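Long-range contact in Nop domain-containing protein (Archaeoglobus fulgidus, PDB 1NT2), which pairs with fibrillarin in the archaeal box C/D sRNP core and probably binds the guide RNA of that particle: residues Met161-Gln173 with Arg221-Tyr235. Residues are numbered along the deposited sequence; the frame is centred on the assembly and turned at random.
Sequences MERLVRLPASKIQ and RFLAAKLAIAAKIDY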
ATOM      1  N   MET B 161       8.920 -19.324  17.766  1.00 30.88           N
ATOM      2  CA  MET B 161       9.069 -20.772  17.839  1.00 32.94           C
ATOM      3  C   MET B 161       7.876 -21.406  18.512  1.00 33.41           C
ATOM      4  O   MET B 161       7.147 -22.161  17.876  1.00 33.96           O
ATOM      5  CB  MET B 161      10.348 -21.175  18.575  1.00 33.44           C
ATOM      6  CG  MET B 161      11.589 -21.185  17.685  1.00 34.72           C
ATOM      7  SD  MET B 161      11.560 -22.460  16.400  1.00 35.09           S
ATOM      8  CE  MET B 161      12.936 -23.532  16.934  1.00 33.82           C
ATOM      9  N   GLU B 162       7.652 -21.090  19.785  1.00 34.59           N
ATOM     10  CA  GLU B 162       6.526 -21.684  20.489  1.00 36.04           C
ATOM     11  C   GLU B 162       5.204 -21.434  19.771  1.00 35.58           C
ATOM     12  O   GLU B 162       4.284 -22.249  19.845  1.00 35.63           O
ATOM     13  CB  GLU B 162       6.459 -21.182  21.935  1.00 38.41           C
ATOM     14  CG  GLU B 162       6.179 -19.700  22.114  1.00 42.87           C
ATOM     15  CD  GLU B 162       5.625 -19.385  23.512  1.00 46.33           C
ATOM     16  OE1 GLU B 162       6.287 -19.729  24.525  1.00 46.35           O
ATOM     17  OE2 GLU B 162       4.517 -18.797  23.596  1.00 47.52           O
ATOM     18  N   ARG B 163       5.115 -20.315  19.063  1.00 35.00           N
ATOM     19  CA  ARG B 163       3.906 -19.984  18.323  1.00 35.63           C
ATOM     20  C   ARG B 163       3.718 -20.931  17.136  1.00 35.51           C
ATOM     21  O   ARG B 163       2.590 -21.207  16.728  1.00 36.61           O
ATOM     22  CB  ARG B 163       3.976 -18.540  17.804  1.00 37.82           C
ATOM     23  CG  ARG B 163       2.953 -17.592  18.416  1.00 41.51           C
ATOM     24  CD  ARG B 163       1.538 -18.149  18.286  1.00 45.88           C
ATOM     25  NE  ARG B 163       1.095 -18.221  16.897  1.00 49.64           N
ATOM     26  CZ  ARG B 163       0.004 -18.864  16.486  1.00 52.06           C
ATOM     27  NH1 ARG B 163      -0.769 -19.504  17.360  1.00 52.83           N
ATOM     28  NH2 ARG B 163      -0.323 -18.861  15.195  1.00 53.14           N
ATOM     29  N   LEU B 164       4.825 -21.416  16.578  1.00 33.27           N
ATOM     30  CA  LEU B 164       4.790 -22.315  15.426  1.00 31.05           C
ATOM     31  C   LEU B 164       4.618 -23.759  15.858  1.00 31.21           C
ATOM     32  O   LEU B 164       3.839 -24.521  15.280  1.00 30.81           O
ATOM     33  CB  LEU B 164       6.089 -22.181  14.629  1.00 28.72           C
ATOM     34  CG  LEU B 164       6.524 -23.349  13.741  1.00 26.47           C
ATOM     35  CD1 LEU B 164       5.636 -23.464  12.525  1.00 26.65           C
ATOM     36  CD2 LEU B 164       7.948 -23.131  13.308  1.00 26.78           C
ATOM     37  N   VAL B 165       5.363 -24.120  16.892  1.00 32.35           N
ATOM     38  CA  VAL B 165       5.367 -25.468  17.430  1.00 33.14           C
ATOM     39  C   VAL B 165       3.976 -26.006  17.760  1.00 35.93           C
ATOM     40  O   VAL B 165       3.805 -27.211  17.926  1.00 36.99           O
ATOM     41  CB  VAL B 165       6.282 -25.534  18.681  1.00 30.64           C
ATOM     42  CG1 VAL B 165       5.459 -25.628  19.939  1.00 29.42           C
ATOM     43  CG2 VAL B 165       7.241 -26.687  18.554  1.00 29.53           C
ATOM     44  N   ARG B 166       2.981 -25.126  17.847  1.00 38.17           N
ATOM     45  CA  ARG B 166       1.619 -25.562  18.159  1.00 39.20           C
ATOM     46  C   ARG B 166       0.691 -25.459  16.945  1.00 40.23           C
ATOM     47  O   ARG B 166      -0.530 -25.499  17.080  1.00 39.99           O
ATOM     48  CB  ARG B 166       1.053 -24.741  19.320  1.00 38.09           C
ATOM     49  CG  ARG B 166       0.650 -23.349  18.941  1.00 39.29           C
ATOM     50  CD  ARG B 166       0.389 -22.495  20.155  1.00 40.89           C
ATOM     51  NE  ARG B 166       1.599 -22.300  20.944  1.00 41.66           N
ATOM     52  CZ  ARG B 166       1.748 -21.339  21.851  1.00 42.91           C
ATOM     53  NH1 ARG B 166       0.763 -20.482  22.084  1.00 41.55           N
ATOM     54  NH2 ARG B 166       2.880 -21.237  22.526  1.00 44.57           N
ATOM     55  N   LEU B 167       1.278 -25.331  15.761  1.00 41.41           N
ATOM     56  CA  LEU B 167       0.503 -25.234  14.531  1.00 43.69           C
ATOM     57  C   LEU B 167       0.211 -26.625  13.981  1.00 45.38           C
ATOM     58  O   LEU B 167       1.088 -27.494  13.975  1.00 48.08           O
ATOM     59  CB  LEU B 167       1.283 -24.432  13.484  1.00 44.53           C
ATOM     60  CG  LEU B 167       1.316 -22.907  13.634  1.00 45.60           C
ATOM     61  CD1 LEU B 167       2.472 -22.313  12.848  1.00 44.11           C
ATOM     62  CD2 LEU B 167      -0.012 -22.338  13.156  1.00 46.17           C
ATOM     63  N   PRO B 168      -1.031 -26.864  13.520  1.00 44.76           N
ATOM     64  CA  PRO B 168      -1.402 -28.170  12.966  1.00 43.67           C
ATOM     65  C   PRO B 168      -0.648 -28.354  11.661  1.00 43.80           C
ATOM     66  O   PRO B 168      -0.186 -27.384  11.065  1.00 44.02           O
ATOM     67  CB  PRO B 168      -2.899 -28.036  12.719  1.00 42.79           C
ATOM     68  CG  PRO B 168      -3.320 -27.000  13.694  1.00 43.49           C
ATOM     69  CD  PRO B 168      -2.210 -25.990  13.607  1.00 44.06           C
ATOM     70  N   ALA B 169      -0.526 -29.591  11.210  1.00 44.56           N
ATOM     71  CA  ALA B 169       0.179 -29.856   9.966  1.00 44.37           C
ATOM     72  C   ALA B 169      -0.594 -29.265   8.791  1.00 43.89           C
ATOM     73  O   ALA B 169      -0.026 -29.007   7.731  1.00 43.96           O
ATOM     74  CB  ALA B 169       0.353 -31.354   9.777  1.00 45.19           C
ATOM     75  N   SER B 170      -1.891 -29.054   8.986  1.00 42.76           N
ATOM     76  CA  SER B 170      -2.750 -28.507   7.944  1.00 42.53           C
ATOM     77  C   SER B 170      -2.590 -27.004   7.780  1.00 42.93           C
ATOM     78  O   SER B 170      -2.761 -26.471   6.693  1.00 42.05           O
ATOM     79  CB  SER B 170      -4.197 -28.821   8.268  1.00 42.61           C
ATOM     80  OG  SER B 170      -4.493 -28.371   9.574  1.00 44.06           O
ATOM     81  N   LYS B 171      -2.284 -26.315   8.867  1.00 44.25           N
ATOM     82  CA  LYS B 171      -2.085 -24.877   8.803  1.00 45.79           C
ATOM     83  C   LYS B 171      -0.689 -24.617   8.245  1.00 46.59           C
ATOM     84  O   LYS B 171      -0.409 -23.546   7.715  1.00 47.32           O
ATOM     85  CB  LYS B 171      -2.219 -24.263  10.199  1.00 47.15           C
ATOM     86  CG  LYS B 171      -1.727 -22.809  10.324  1.00 49.03           C
ATOM     87  CD  LYS B 171      -2.558 -21.816   9.515  1.00 48.34           C
ATOM     88  CE  LYS B 171      -2.034 -20.383   9.660  1.00 48.11           C
ATOM     89  NZ  LYS B 171      -2.117 -19.838  11.051  1.00 47.76           N
ATOM     90  N   ILE B 172       0.183 -25.611   8.368  1.00 47.33           N
ATOM     91  CA  ILE B 172       1.554 -25.510   7.879  1.00 47.29           C
ATOM     92  C   ILE B 172       1.634 -25.590   6.356  1.00 48.20           C
ATOM     93  O   ILE B 172       2.368 -24.838   5.720  1.00 48.74           O
ATOM     94  CB  ILE B 172       2.432 -26.622   8.491  1.00 46.52           C
ATOM     95  CG1 ILE B 172       2.697 -26.309   9.968  1.00 46.45           C
ATOM     96  CG2 ILE B 172       3.715 -26.768   7.707  1.00 44.69           C
ATOM     97  CD1 ILE B 172       3.445 -27.402  10.707  1.00 47.75           C
ATOM     98  N   GLN B 173       0.878 -26.501   5.766  1.00 49.09           N
ATOM     99  CA  GLN B 173       0.904 -26.627   4.326  1.00 50.97           C
ATOM    100  C   GLN B 173       0.005 -25.577   3.705  1.00 52.47           C
ATOM    101  O   GLN B 173      -0.527 -25.767   2.614  1.00 53.40           O
ATOM    102  CB  GLN B 173       0.450 -28.021   3.905  1.00 51.25           C
ATOM    103  CG  GLN B 173      -1.021 -28.283   4.054  1.00 52.11           C
ATOM    104  CD  GLN B 173      -1.416 -29.610   3.452  1.00 53.25           C
ATOM    105  OE1 GLN B 173      -2.593 -29.967   3.421  1.00 53.81           O
ATOM    106  NE2 GLN B 173      -0.428 -30.354   2.970  1.00 53.43           N
ATOM    107  N   ARG B 221       0.944 -33.051   2.772  1.00 56.11           N
ATOM    108  CA  ARG B 221       0.395 -33.563   4.020  1.00 54.04           C
ATOM    109  C   ARG B 221       1.420 -34.310   4.864  1.00 51.47           C
ATOM    110  O   ARG B 221       1.460 -34.140   6.085  1.00 50.51           O
ATOM    111  CB  ARG B 221      -0.782 -34.486   3.729  1.00 56.10           C
ATOM    112  CG  ARG B 221      -2.027 -33.791   3.199  1.00 58.74           C
ATOM    113  CD  ARG B 221      -3.008 -34.837   2.666  1.00 61.51           C
ATOM    114  NE  ARG B 221      -3.088 -35.989   3.563  1.00 63.96           N
ATOM    115  CZ  ARG B 221      -3.454 -37.212   3.188  1.00 64.06           C
ATOM    116  NH1 ARG B 221      -3.779 -37.445   1.921  1.00 64.22           N
ATOM    117  NH2 ARG B 221      -3.485 -38.202   4.078  1.00 63.20           N
ATOM    118  N   PHE B 222       2.238 -35.142   4.219  1.00 48.03           N
ATOM    119  CA  PHE B 222       3.255 -35.900   4.943  1.00 44.51           C
ATOM    120  C   PHE B 222       4.408 -34.984   5.322  1.00 42.66           C
ATOM    121  O   PHE B 222       4.916 -35.039   6.441  1.00 42.79           O
ATOM    122  CB  PHE B 222       3.794 -37.062   4.102  1.00 43.61           C
ATOM    123  CG  PHE B 222       4.745 -37.972   4.859  1.00 43.62           C
ATOM    124  CD1 PHE B 222       4.262 -38.916   5.761  1.00 42.06           C
ATOM    125  CD2 PHE B 222       6.130 -37.855   4.698  1.00 43.60           C
ATOM    126  CE1 PHE B 222       5.139 -39.726   6.491  1.00 41.16           C
ATOM    127  CE2 PHE B 222       7.015 -38.663   5.426  1.00 41.67           C
ATOM    128  CZ  PHE B 222       6.519 -39.596   6.322  1.00 40.50           C
ATOM    129  N   LEU B 223       4.819 -34.142   4.380  1.00 40.65           N
ATOM    130  CA  LEU B 223       5.915 -33.208   4.619  1.00 38.29           C
ATOM    131  C   LEU B 223       5.541 -32.261   5.757  1.00 35.99           C
ATOM    132  O   LEU B 223       6.319 -32.028   6.677  1.00 33.56           O
ATOM    133  CB  LEU B 223       6.210 -32.405   3.343  1.00 37.45           C
ATOM    134  CG  LEU B 223       7.380 -31.419   3.418  1.00 36.45           C
ATOM    135  CD1 LEU B 223       8.657 -32.162   3.793  1.00 35.74           C
ATOM    136  CD2 LEU B 223       7.539 -30.707   2.079  1.00 36.31           C
ATOM    137  N   ALA B 224       4.331 -31.727   5.682  1.00 34.77           N
ATOM    138  CA  ALA B 224       3.838 -30.812   6.689  1.00 35.71           C
ATOM    139  C   ALA B 224       3.796 -31.501   8.048  1.00 36.04           C
ATOM    140  O   ALA B 224       4.249 -30.946   9.058  1.00 35.65           O
ATOM    141  CB  ALA B 224       2.445 -30.318   6.295  1.00 35.93           C
ATOM    142  N   ALA B 225       3.248 -32.715   8.064  1.00 36.11           N
ATOM    143  CA  ALA B 225       3.134 -33.498   9.292  1.00 36.43           C
ATOM    144  C   ALA B 225       4.499 -33.652   9.947  1.00 36.28           C
ATOM    145  O   ALA B 225       4.707 -33.275  11.104  1.00 36.29           O
ATOM    146  CB  ALA B 225       2.551 -34.865   8.983  1.00 36.15           C
ATOM    147  N   LYS B 226       5.433 -34.212   9.196  1.00 36.26           N
ATOM    148  CA  LYS B 226       6.773 -34.397   9.712  1.00 36.58           C
ATOM    149  C   LYS B 226       7.480 -33.049   9.947  1.00 36.95           C
ATOM    150  O   LYS B 226       8.369 -32.959  10.797  1.00 39.91           O
ATOM    151  CB  LYS B 226       7.584 -35.286   8.753  1.00 35.51           C
ATOM    152  CG  LYS B 226       7.042 -36.722   8.614  1.00 33.10           C
ATOM    153  CD  LYS B 226       7.242 -37.550   9.886  1.00 29.65           C
ATOM    154  CE  LYS B 226       6.447 -38.858   9.862  1.00 27.20           C
ATOM    155  NZ  LYS B 226       4.960 -38.673  10.001  1.00 24.79           N
ATOM    156  N   LEU B 227       7.092 -31.994   9.227  1.00 34.75           N
ATOM    157  CA  LEU B 227       7.762 -30.707   9.433  1.00 31.30           C
ATOM    158  C   LEU B 227       7.415 -30.153  10.800  1.00 29.49           C
ATOM    159  O   LEU B 227       8.293 -29.676  11.523  1.00 27.69           O
ATOM    160  CB  LEU B 227       7.380 -29.688   8.354  1.00 30.09           C
ATOM    161  CG  LEU B 227       8.451 -28.599   8.174  1.00 28.49           C
ATOM    162  CD1 LEU B 227       9.774 -29.239   7.770  1.00 26.43           C
ATOM    163  CD2 LEU B 227       8.022 -27.613   7.123  1.00 26.94           C
ATOM    164  N   ALA B 228       6.133 -30.223  11.149  1.00 28.48           N
ATOM    165  CA  ALA B 228       5.676 -29.746  12.447  1.00 27.08           C
ATOM    166  C   ALA B 228       6.490 -30.441  13.535  1.00 25.89           C
ATOM    167  O   ALA B 228       6.814 -29.824  14.553  1.00 26.11           O
ATOM    168  CB  ALA B 228       4.191 -30.037  12.625  1.00 26.21           C
ATOM    169  N   ILE B 229       6.825 -31.717  13.314  1.00 23.55           N
ATOM    170  CA  ILE B 229       7.627 -32.485  14.273  1.00 22.24           C
ATOM    171  C   ILE B 229       9.042 -31.927  14.348  1.00 22.45           C
ATOM    172  O   ILE B 229       9.592 -31.747  15.437  1.00 22.39           O
ATOM    173  CB  ILE B 229       7.733 -33.978  13.890  1.00 21.61           C
ATOM    174  CG1 ILE B 229       6.403 -34.695  14.141  1.00 22.36           C
ATOM    175  CG2 ILE B 229       8.832 -34.635  14.717  1.00 20.12           C
ATOM    176  CD1 ILE B 229       6.021 -34.787  15.636  1.00 22.74           C
ATOM    177  N   ALA B 230       9.629 -31.674  13.180  1.00 22.83           N
ATOM    178  CA  ALA B 230      10.974 -31.111  13.080  1.00 22.68           C
ATOM    179  C   ALA B 230      11.007 -29.832  13.911  1.00 22.40           C
ATOM    180  O   ALA B 230      11.919 -29.600  14.704  1.00 21.53           O
ATOM    181  CB  ALA B 230      11.286 -30.794  11.631  1.00 21.87           C
ATOM    182  N   ALA B 231       9.985 -29.009  13.716  1.00 22.52           N
ATOM    183  CA  ALA B 231       9.848 -27.747  14.429  1.00 22.07           C
ATOM    184  C   ALA B 231       9.890 -27.938  15.942  1.00 21.65           C
ATOM    185  O   ALA B 231      10.522 -27.157  16.652  1.00 20.68           O
ATOM    186  CB  ALA B 231       8.539 -27.074  14.025  1.00 21.80           C
ATOM    187  N   LYS B 232       9.211 -28.973  16.434  1.00 21.55           N
ATOM    188  CA  LYS B 232       9.180 -29.237  17.872  1.00 21.39           C
ATOM    189  C   LYS B 232      10.522 -29.742  18.365  1.00 22.22           C
ATOM    190  O   LYS B 232      11.034 -29.313  19.404  1.00 20.89           O
ATOM    191  CB  LYS B 232       8.116 -30.269  18.209  1.00 18.73           C
ATOM    192  CG  LYS B 232       8.017 -30.554  19.685  1.00 16.80           C
ATOM    193  CD  LYS B 232       7.210 -31.813  19.953  1.00 19.90           C
ATOM    194  CE  LYS B 232       5.746 -31.681  19.520  1.00 19.72           C
ATOM    195  NZ  LYS B 232       4.984 -32.915  19.865  1.00 19.60           N
ATOM    196  N   ILE B 233      11.093 -30.664  17.610  1.00 23.92           N
ATOM    197  CA  ILE B 233      12.370 -31.218  17.989  1.00 26.65           C
ATOM    198  C   ILE B 233      13.466 -30.156  17.961  1.00 29.13           C
ATOM    199  O   ILE B 233      14.380 -30.200  18.770  1.00 30.64           O
ATOM    200  CB  ILE B 233      12.719 -32.405  17.086  1.00 25.59           C
ATOM    201  CG1 ILE B 233      11.551 -33.400  17.125  1.00 24.11           C
ATOM    202  CG2 ILE B 233      14.018 -33.061  17.554  1.00 25.07           C
ATOM    203  CD1 ILE B 233      11.765 -34.651  16.346  1.00 23.35           C
ATOM    204  N   ASP B 234      13.372 -29.196  17.047  1.00 31.13           N
ATOM    205  CA  ASP B 234      14.361 -28.123  16.973  1.00 33.54           C
ATOM    206  C   ASP B 234      14.310 -27.274  18.245  1.00 35.40           C
ATOM    207  O   ASP B 234      15.328 -27.014  18.901  1.00 36.02           O
ATOM    208  CB  ASP B 234      14.061 -27.199  15.794  1.00 34.97           C
ATOM    209  CG  ASP B 234      14.475 -27.783  14.476  1.00 36.48           C
ATOM    210  OD1 ASP B 234      15.652 -28.180  14.359  1.00 38.35           O
ATOM    211  OD2 ASP B 234      13.633 -27.834  13.554  1.00 36.96           O
ATOM    212  N   TYR B 235      13.094 -26.847  18.564  1.00 35.77           N
ATOM    213  CA  TYR B 235      12.783 -25.991  19.702  1.00 35.84           C
ATOM    214  C   TYR B 235      13.034 -26.590  21.097  1.00 35.28           C
ATOM    215  O   TYR B 235      13.323 -25.857  22.040  1.00 34.43           O
ATOM    216  CB  TYR B 235      11.319 -25.545  19.553  1.00 36.92           C
ATOM    217  CG  TYR B 235      10.834 -24.502  20.531  1.00 37.82           C
ATOM    218  CD1 TYR B 235       9.612 -24.662  21.185  1.00 38.98           C
ATOM    219  CD2 TYR B 235      11.581 -23.362  20.802  1.00 37.13           C
ATOM    220  CE1 TYR B 235       9.147 -23.719  22.091  1.00 39.87           C
ATOM    221  CE2 TYR B 235      11.123 -22.407  21.707  1.00 39.53           C
ATOM    222  CZ  TYR B 235       9.904 -22.594  22.353  1.00 40.59           C
ATOM    223  OH  TYR B 235       9.449 -21.684  23.281  1.00 41.18           O
TER
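Met-161 meets the Tyr-235 ring with its CB over one face, in a CH-pi contact 3.7 Å from the ring centroid. The bent chain then runs past the tyrosine in the opposite direction, leaving SD oblique to the ring as a Met-aromatic contact and CE against CB of Tyr-235 and of Asp-234. The ring reaches this place because its CG is anti to the backbone N (chi1 -172°). Backbone N of Glu-162 shares the covered face, toward the rim, while Glu-162 CB sits 3.3 Å from Tyr-235 OH and Val-165 CG2 comes at the ring obliquely. That same methyl rests on the backbone of Lys-232, with Leu-164 CD2 nearby on Ala-231 CB. Beyond the turn at Leu-167, the short helix 169-172 settles on an alanine-rich face of helix 217-236. Ala-169 CB lies 3.5 Å from Ala-225 CA, and Ile-172 divides its branches, CG2 to Ala-224 and CD1 to Ala-228. At the far end Gln-173, extended beyond CG, runs alongside Arg-221 with amide and guanidinium planes 89° apart.

Helix 161-165 and the 221-235 part of helix 217-236 run roughly antiparallel, at 145°. Asp-74 accepts a hydrogen bond from Met-161 N, and Glu-69 holds Tyr-235 OH weakly. Glu-162, salt-bridged through OE2 to Arg-166 NH2, although the hydrogen bond within that pair is weak, also bonds through OE1 to Ala-91 N of the fibrillarin chain, whose Tyr-89 makes a cation-pi contact with Arg-166. Apolar side chains thus join both short helices to helix 217-236 within the Nop family region, small alanines allowing the close approach of helix 169-172, while polar groups of helix 161-165 and the turn after it help dock fibrillarin.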